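Unknown protein (Arabidopsis thaliana, PDB 2GM3) binds AMP as a member of the universal stress protein A family, although its precise role in the plant cell is not established. Local coordinates at residues A14-K18 against D171-D175; L49-V55 against E104-G110; P112-C117 against V146-C150. The contacts are given in a common frame with arbitrary orientation. Residues are numbered along the deposited sequence.

Interaction 1 (A14-K18 against D171-D175)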
# COMPACT_ATOMS: atom_id res chain seq x y z
N ALA A 14 18.54 -2.11 -6.46
CA ALA A 14 19.75 -1.31 -6.43
C ALA A 14 19.53 0.01 -7.16
O ALA A 14 18.74 0.07 -8.07
CB ALA A 14 20.91 -2.10 -7.06
N SER A 15 20.25 1.05 -6.76
CA SER A 15 20.17 2.32 -7.47
C SER A 15 20.98 2.24 -8.74
O SER A 15 21.99 1.53 -8.79
CB SER A 15 20.71 3.44 -6.61
OG SER A 15 21.11 4.50 -7.45
N THR A 16 20.55 2.97 -9.77
CA THR A 16 21.34 3.06 -11.01
C THR A 16 22.13 4.37 -11.11
O THR A 16 22.97 4.50 -11.99
CB THR A 16 20.51 2.82 -12.30
OG1 THR A 16 19.53 3.86 -12.43
CG2 THR A 16 19.79 1.47 -12.25
N ILE A 17 21.86 5.33 -10.23
CA ILE A 17 22.58 6.59 -10.21
C ILE A 17 23.52 6.66 -9.02
O ILE A 17 24.66 7.12 -9.14
CB ILE A 17 21.65 7.82 -10.18
CG1 ILE A 17 20.36 7.51 -9.39
CG2 ILE A 17 21.41 8.36 -11.63
CD1 ILE A 17 20.01 8.56 -8.37
N LYS A 18 23.02 6.22 -7.87
CA LYS A 18 23.85 6.14 -6.67
C LYS A 18 24.85 5.02 -6.90
O LYS A 18 24.49 3.96 -7.40
CB LYS A 18 23.01 5.82 -5.41
CG LYS A 18 21.99 6.91 -5.04
CD LYS A 18 21.67 6.94 -3.55
CE LYS A 18 22.03 8.34 -2.96
NZ LYS A 18 21.97 8.39 -1.45
N ASP A 171 15.60 13.65 -13.48
CA ASP A 171 14.95 12.68 -14.35
C ASP A 171 14.35 11.59 -13.46
O ASP A 171 15.07 10.82 -12.84
CB ASP A 171 15.93 12.10 -15.36
CG ASP A 171 15.30 11.05 -16.26
OD1 ASP A 171 14.14 10.62 -16.03
OD2 ASP A 171 15.99 10.64 -17.22
N PRO A 172 13.01 11.54 -13.39
CA PRO A 172 12.36 10.64 -12.44
C PRO A 172 12.61 9.16 -12.71
O PRO A 172 12.45 8.31 -11.78
CB PRO A 172 10.87 10.98 -12.57
CG PRO A 172 10.80 12.28 -13.32
CD PRO A 172 12.04 12.33 -14.18
N ALA A 173 13.02 8.83 -13.94
CA ALA A 173 13.33 7.44 -14.30
C ALA A 173 14.54 6.94 -13.51
O ALA A 173 14.64 5.76 -13.20
CB ALA A 173 13.55 7.30 -15.82
N ASP A 174 15.44 7.87 -13.19
CA ASP A 174 16.61 7.64 -12.36
C ASP A 174 16.20 7.25 -10.97
O ASP A 174 15.33 7.88 -10.36
CB ASP A 174 17.43 8.91 -12.25
CG ASP A 174 18.08 9.29 -13.55
OD1 ASP A 174 18.15 10.51 -13.86
OD2 ASP A 174 18.49 8.37 -14.28
N ASP A 175 16.88 6.25 -10.45
CA ASP A 175 16.57 5.71 -9.14
C ASP A 175 17.87 5.12 -8.58
O ASP A 175 18.05 5.03 -7.35
CB ASP A 175 15.46 4.66 -9.22
CG ASP A 175 14.61 4.59 -7.96
OD1 ASP A 175 13.78 3.67 -7.85
OD2 ASP A 175 14.76 5.43 -7.06
OXT ASP A 175 18.78 4.78 -9.38
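Asp175, the last residue of the chain, is covered more than any other residue of the contact, and it takes part with its terminal carboxylate rather than its side chain. One oxygen, OXT, sits in the bend of the 14-18 loop and takes three hydrogen bonds: Thr16 N reaches Asp175 OXT at 2.6 Å, Ile17 N reaches it at 3.2 Å, and Thr16 OG1 comes in at 3.3 Å. Ser15 OG shapes that bend from within, accepting from Ile17 N (3.0 Å) and Lys18 N (2.6 Å) in an ST turn and ST motif. Ile17 lies along the tail, its CG1 3.2 Å from Asp175 OXT and its CG2 3.9 Å from Asp174 OD2. The side chain of Asp175 turns the other way, to a salt bridge with Arg163 and a hydrogen bond with Ser26, an AMP-binding residue. Two consecutive backbone NH groups and a hydroxyl thus meet one oxygen of the negatively charged C-terminus, whose own residue lies beside the nucleotide site.

Interaction 2 (L49-V55 against E104-G110). With AMP (adenosine monophosphate), chain G.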
# COMPACT_ATOMS: atom_id res chain seq x y z
N LEU A 49 9.74 -8.91 5.22
CA LEU A 49 10.23 -9.91 4.29
C LEU A 49 10.86 -9.14 3.11
O LEU A 49 10.16 -8.50 2.36
CB LEU A 49 9.10 -10.85 3.84
CG LEU A 49 8.34 -11.52 4.97
CD1 LEU A 49 7.11 -12.16 4.45
CD2 LEU A 49 9.19 -12.57 5.67
N LEU A 50 12.18 -9.17 3.00
CA LEU A 50 12.88 -8.38 2.02
C LEU A 50 13.18 -9.21 0.81
O LEU A 50 13.88 -10.20 0.89
CB LEU A 50 14.18 -7.86 2.60
CG LEU A 50 14.10 -6.89 3.77
CD1 LEU A 50 15.35 -6.98 4.55
CD2 LEU A 50 13.87 -5.41 3.21
N LEU A 51 12.60 -8.82 -0.33
CA LEU A 51 12.85 -9.54 -1.55
C LEU A 51 13.57 -8.67 -2.59
O LEU A 51 13.12 -7.56 -2.91
CB LEU A 51 11.56 -10.09 -2.10
CG LEU A 51 11.60 -10.56 -3.55
CD1 LEU A 51 12.32 -11.88 -3.74
CD2 LEU A 51 10.17 -10.65 -4.06
N HIS A 52 14.68 -9.21 -3.11
CA HIS A 52 15.35 -8.61 -4.26
C HIS A 52 15.21 -9.51 -5.44
O HIS A 52 15.50 -10.70 -5.37
CB HIS A 52 16.84 -8.40 -3.99
CG HIS A 52 17.58 -7.89 -5.18
ND1 HIS A 52 17.38 -6.63 -5.70
CD2 HIS A 52 18.51 -8.48 -5.97
CE1 HIS A 52 18.17 -6.46 -6.75
NE2 HIS A 52 18.88 -7.56 -6.92
N VAL A 53 14.77 -8.96 -6.56
CA VAL A 53 14.75 -9.76 -7.77
C VAL A 53 15.97 -9.44 -8.62
O VAL A 53 16.21 -8.30 -8.96
CB VAL A 53 13.44 -9.63 -8.53
CG1 VAL A 53 13.37 -10.63 -9.70
CG2 VAL A 53 12.31 -9.92 -7.59
N GLN A 54 16.75 -10.45 -8.92
CA GLN A 54 17.98 -10.30 -9.69
C GLN A 54 17.76 -10.67 -11.17
O GLN A 54 17.09 -11.66 -11.50
CB GLN A 54 19.04 -11.20 -9.05
CG GLN A 54 20.44 -11.03 -9.51
CD GLN A 54 21.21 -12.36 -9.43
OE1 GLN A 54 21.10 -13.11 -8.45
NE2 GLN A 54 21.99 -12.64 -10.46
N VAL A 55 18.31 -9.85 -12.06
CA VAL A 55 18.21 -10.01 -13.52
C VAL A 55 19.17 -11.05 -14.08
O VAL A 55 19.76 -11.84 -13.36
CB VAL A 55 18.73 -8.77 -14.20
CG1 VAL A 55 19.27 -9.11 -15.62
CG2 VAL A 55 17.68 -7.65 -14.17
N GLU A 104 13.32 -11.36 7.19
CA GLU A 104 13.84 -12.40 6.35
C GLU A 104 14.16 -11.78 5.02
O GLU A 104 13.36 -11.02 4.49
CB GLU A 104 12.80 -13.48 6.16
CG GLU A 104 12.60 -14.28 7.40
CD GLU A 104 11.93 -15.63 7.14
OE1 GLU A 104 11.09 -15.75 6.22
OE2 GLU A 104 12.27 -16.57 7.88
N ALA A 105 15.31 -12.09 4.47
CA ALA A 105 15.68 -11.48 3.20
C ALA A 105 16.22 -12.53 2.27
O ALA A 105 16.99 -13.39 2.68
CB ALA A 105 16.72 -10.39 3.43
N TRP A 106 15.80 -12.47 1.01
CA TRP A 106 16.30 -13.41 0.03
C TRP A 106 16.21 -12.84 -1.38
O TRP A 106 15.61 -11.77 -1.62
CB TRP A 106 15.57 -14.73 0.12
CG TRP A 106 14.20 -14.63 -0.35
CD1 TRP A 106 13.74 -15.01 -1.57
CD2 TRP A 106 13.08 -14.11 0.36
NE1 TRP A 106 12.42 -14.74 -1.67
CE2 TRP A 106 11.97 -14.20 -0.50
CE3 TRP A 106 12.90 -13.58 1.65
CZ2 TRP A 106 10.68 -13.78 -0.12
CZ3 TRP A 106 11.62 -13.18 2.03
CH2 TRP A 106 10.52 -13.27 1.14
N ILE A 107 16.81 -13.60 -2.30
CA ILE A 107 16.91 -13.22 -3.68
C ILE A 107 16.21 -14.27 -4.53
O ILE A 107 16.34 -15.46 -4.27
CB ILE A 107 18.39 -13.11 -4.08
CG1 ILE A 107 19.01 -11.93 -3.31
CG2 ILE A 107 18.52 -12.95 -5.61
CD1 ILE A 107 20.52 -11.73 -3.44
N LYS A 108 15.43 -13.81 -5.50
CA LYS A 108 14.89 -14.65 -6.55
C LYS A 108 15.37 -14.12 -7.88
O LYS A 108 15.77 -12.96 -7.99
CB LYS A 108 13.37 -14.65 -6.46
CG LYS A 108 12.81 -15.42 -5.26
CD LYS A 108 12.92 -16.93 -5.46
CE LYS A 108 12.46 -17.68 -4.23
NZ LYS A 108 12.78 -19.15 -4.33
N THR A 109 15.35 -14.95 -8.91
CA THR A 109 15.82 -14.54 -10.22
C THR A 109 14.65 -14.44 -11.22
O THR A 109 13.67 -15.19 -11.11
CB THR A 109 16.92 -15.53 -10.72
OG1 THR A 109 17.99 -15.58 -9.76
CG2 THR A 109 17.51 -15.14 -12.09
N GLY A 110 14.76 -13.53 -12.17
CA GLY A 110 13.81 -13.46 -13.29
C GLY A 110 13.34 -12.05 -13.50
O GLY A 110 14.03 -11.10 -13.10
P AMP G . 8.73 1.55 -10.37
O1P AMP G . 9.47 0.73 -11.27
O2P AMP G . 9.28 2.92 -10.19
O3P AMP G . 7.29 1.58 -10.52
O5' AMP G . 8.87 0.94 -8.91
C5' AMP G . 10.13 0.90 -8.28
C4' AMP G . 10.00 -0.11 -7.17
O4' AMP G . 9.83 -1.47 -7.70
C3' AMP G . 11.23 -0.18 -6.30
O3' AMP G . 11.13 0.88 -5.31
C2' AMP G . 11.05 -1.55 -5.66
O2' AMP G . 10.16 -1.42 -4.55
C1' AMP G . 10.40 -2.38 -6.77
N9 AMP G . 11.47 -3.01 -7.56
C8 AMP G . 12.02 -2.57 -8.73
N7 AMP G . 12.97 -3.44 -9.12
C5 AMP G . 13.00 -4.44 -8.23
C6 AMP G . 13.74 -5.62 -8.10
N6 AMP G . 14.67 -5.99 -8.96
N1 AMP G . 13.50 -6.40 -7.04
C2 AMP G . 12.61 -6.10 -6.12
N3 AMP G . 11.88 -5.00 -6.21
C4 AMP G . 12.05 -4.16 -7.25
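Two neighbouring parallel strands pair here at one side of the five-stranded sheet: 104-109 belongs to its outermost strand within the chain, and 49-54 lies one place further in. Their axes are 4.6 Å apart at closest, and their N-to-C directions differ by 14°. As parallel pairing requires, Leu50, His52 and Gln54 of the inner strand each bond through N to one residue of the outer segment and through O to the residue two further on: Leu50 N to Glu104 O (2.7 Å) and Trp106 N to Leu50 O (3.0 Å), then His52 N to Trp106 O (3.1 Å) and Lys108 N to His52 O (3.1 Å), and finally Gln54 N to Lys108 O (2.9 Å) and Gly110 N to Gln54 O (3.1 Å). Leu49, Leu51, Val53, Trp106 and Lys108 share the face covered by helix 112-123. On it, Trp106 folds back over the pair, with CZ3 3.9 Å from Leu49 CB and NE1 3.5 Å from Leu51 CD1, while its NE1 bonds to Glu119 of that helix. The other face carries Leu50, His52 and Gln54, which meet helix 81-99; Leu50 CB also touches Ala105 CB at 3.7 Å. Towards the C-terminal end of the inner strand, Val53 N donates to AMP N1 (2.9 Å) and Val53 O accepts from AMP N6 (2.8 Å), so the backbone reads the Watson-Crick edge of adenine. A nucleotide held at the carboxyl ends of parallel strands, with helices on both faces, is typical of the Rossmann-like α/β fold of universal stress proteins.

Interaction 3 (P112-C117 against V146-C150). With AMP (adenosine monophosphate), chain G.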
# COMPACT_ATOMS: atom_id res chain seq x y z
N PRO A 112 11.59 -8.91 -12.49
CA PRO A 112 11.20 -8.41 -11.17
C PRO A 112 9.69 -8.32 -10.89
O PRO A 112 9.25 -8.82 -9.85
CB PRO A 112 11.89 -7.03 -11.07
CG PRO A 112 13.08 -7.18 -11.95
CD PRO A 112 12.62 -8.06 -13.10
N LYS A 113 8.90 -7.73 -11.78
CA LYS A 113 7.47 -7.57 -11.51
C LYS A 113 6.74 -8.93 -11.44
O LYS A 113 5.88 -9.13 -10.57
CB LYS A 113 6.82 -6.66 -12.54
CG LYS A 113 7.23 -6.97 -13.92
CD LYS A 113 6.25 -6.45 -14.89
CE LYS A 113 6.30 -7.22 -16.18
NZ LYS A 113 7.28 -6.55 -17.04
N ASP A 114 7.08 -9.84 -12.35
CA ASP A 114 6.52 -11.18 -12.37
C ASP A 114 6.90 -11.94 -11.09
O ASP A 114 6.05 -12.58 -10.45
CB ASP A 114 7.04 -11.98 -13.60
CG ASP A 114 6.28 -11.65 -14.91
OD1 ASP A 114 5.15 -11.10 -14.84
OD2 ASP A 114 6.81 -11.97 -16.01
N VAL A 115 8.18 -11.86 -10.73
CA VAL A 115 8.71 -12.60 -9.59
C VAL A 115 8.14 -12.10 -8.28
O VAL A 115 7.77 -12.90 -7.41
CB VAL A 115 10.27 -12.59 -9.54
CG1 VAL A 115 10.76 -13.10 -8.23
CG2 VAL A 115 10.83 -13.45 -10.65
N ILE A 116 8.08 -10.78 -8.13
CA ILE A 116 7.46 -10.18 -6.94
C ILE A 116 6.07 -10.76 -6.74
O ILE A 116 5.73 -11.19 -5.63
CB ILE A 116 7.33 -8.65 -7.03
CG1 ILE A 116 8.71 -8.00 -7.07
CG2 ILE A 116 6.47 -8.10 -5.86
CD1 ILE A 116 8.65 -6.51 -7.31
N CYS A 117 5.28 -10.81 -7.82
CA CYS A 117 3.95 -11.38 -7.77
C CYS A 117 3.94 -12.88 -7.50
O CYS A 117 3.07 -13.37 -6.78
CB CYS A 117 3.15 -11.07 -9.05
SG CYS A 117 2.69 -9.32 -9.12
N VAL A 146 7.47 -1.57 -12.58
CA VAL A 146 7.28 -2.53 -11.48
C VAL A 146 6.10 -2.25 -10.55
O VAL A 146 5.23 -3.11 -10.38
CB VAL A 146 8.60 -2.77 -10.66
CG1 VAL A 146 8.35 -3.80 -9.58
CG2 VAL A 146 9.71 -3.23 -11.58
N SER A 147 6.09 -1.09 -9.91
CA SER A 147 5.09 -0.78 -8.89
C SER A 147 3.67 -0.86 -9.44
O SER A 147 2.80 -1.37 -8.76
CB SER A 147 5.33 0.58 -8.22
OG SER A 147 5.17 1.68 -9.13
N ALA A 148 3.44 -0.36 -10.65
CA ALA A 148 2.10 -0.41 -11.25
C ALA A 148 1.66 -1.84 -11.54
O ALA A 148 0.49 -2.16 -11.43
CB ALA A 148 2.06 0.42 -12.54
N PHE A 149 2.59 -2.69 -11.97
CA PHE A 149 2.27 -4.10 -12.20
C PHE A 149 1.89 -4.80 -10.91
O PHE A 149 0.92 -5.56 -10.89
CB PHE A 149 3.46 -4.82 -12.84
CG PHE A 149 3.14 -6.21 -13.31
CD1 PHE A 149 2.62 -6.44 -14.59
CD2 PHE A 149 3.40 -7.31 -12.49
CE1 PHE A 149 2.35 -7.74 -15.04
CE2 PHE A 149 3.13 -8.61 -12.93
CZ PHE A 149 2.61 -8.82 -14.21
N CYS A 150 2.62 -4.52 -9.85
CA CYS A 150 2.32 -5.12 -8.55
C CYS A 150 0.92 -4.75 -8.01
O CYS A 150 0.15 -5.63 -7.59
CB CYS A 150 3.44 -4.80 -7.56
SG CYS A 150 5.02 -5.58 -8.06
P AMP G . 8.73 1.55 -10.37
O1P AMP G . 9.47 0.73 -11.27
O2P AMP G . 9.28 2.92 -10.19
O3P AMP G . 7.29 1.58 -10.52
O5' AMP G . 8.87 0.94 -8.91
C5' AMP G . 10.13 0.90 -8.28
C4' AMP G . 10.00 -0.11 -7.17
O4' AMP G . 9.83 -1.47 -7.70
C3' AMP G . 11.23 -0.18 -6.30
O3' AMP G . 11.13 0.88 -5.31
C2' AMP G . 11.05 -1.55 -5.66
O2' AMP G . 10.16 -1.42 -4.55
C1' AMP G . 10.40 -2.38 -6.77
N9 AMP G . 11.47 -3.01 -7.56
C8 AMP G . 12.02 -2.57 -8.73
N7 AMP G . 12.97 -3.44 -9.12
C5 AMP G . 13.00 -4.44 -8.23
C6 AMP G . 13.74 -5.62 -8.10
N6 AMP G . 14.67 -5.99 -8.96
N1 AMP G . 13.50 -6.40 -7.04
C2 AMP G . 12.61 -6.10 -6.12
N3 AMP G . 11.88 -5.00 -6.21
C4 AMP G . 12.05 -4.16 -7.25
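The N-terminal turns of two helices pack side by side, their axes 9.1 Å apart and crossing at -36°. Phe149 is the largest bump. Its ring enters the hollow between Lys113, Asp114 and Cys117: Lys113 CD lies over the ring face, 3.7 Å from its centroid, in a CH-pi contact, Asp114 OD1 is 3.5 Å from Phe149 CZ, and Cys117 SG is 3.9 Å from Phe149 CE2. Lys113 sends its amine on to a salt bridge with Asp111. Nearer the ligand, Ile116 reaches across with CD1 3.5 Å from Val146 CG1 and CG2 3.6 Å from Cys150 SG, filling the gap between those two side chains. Val146 also meets Pro112, CG2 to CB at 4.4 Å. Beside this packing, the start of helix 146-153 receives the phosphate, with Ser147 N 3.0 Å and Ser147 OG 2.5 Å from AMP O3P. Both helices lie against the sheet: Ile116 and Cys150 rest on Leu128 of strand 127-132, and Pro112, Val115 and Ile116 touch Val53 of strand 46-54.

Interactions 2 and 3 lie inside the span that interaction 1 closes from near the first strand to the C-terminus, and follow each other in series along the chain. Their centres are about 12 Å apart, and they touch where helix 112-123, which follows strand 102-109, packs on both strands: Val53 CG1 lies 3.4 Å from Pro112 CA, and Lys108 CB 3.5 Å from Val115 CG1. Interaction 1 touches neither, though its nearest atoms come within about 4 Å of interaction 2 and 9 Å of interaction 3. AMP relates all three: interaction 2 supplies backbone hydrogen bonds to adenine, interaction 3 phosphate contacts and further packing on the base, and interaction 1 brings the Asp175 side chain to about 5 Å from the nucleotide.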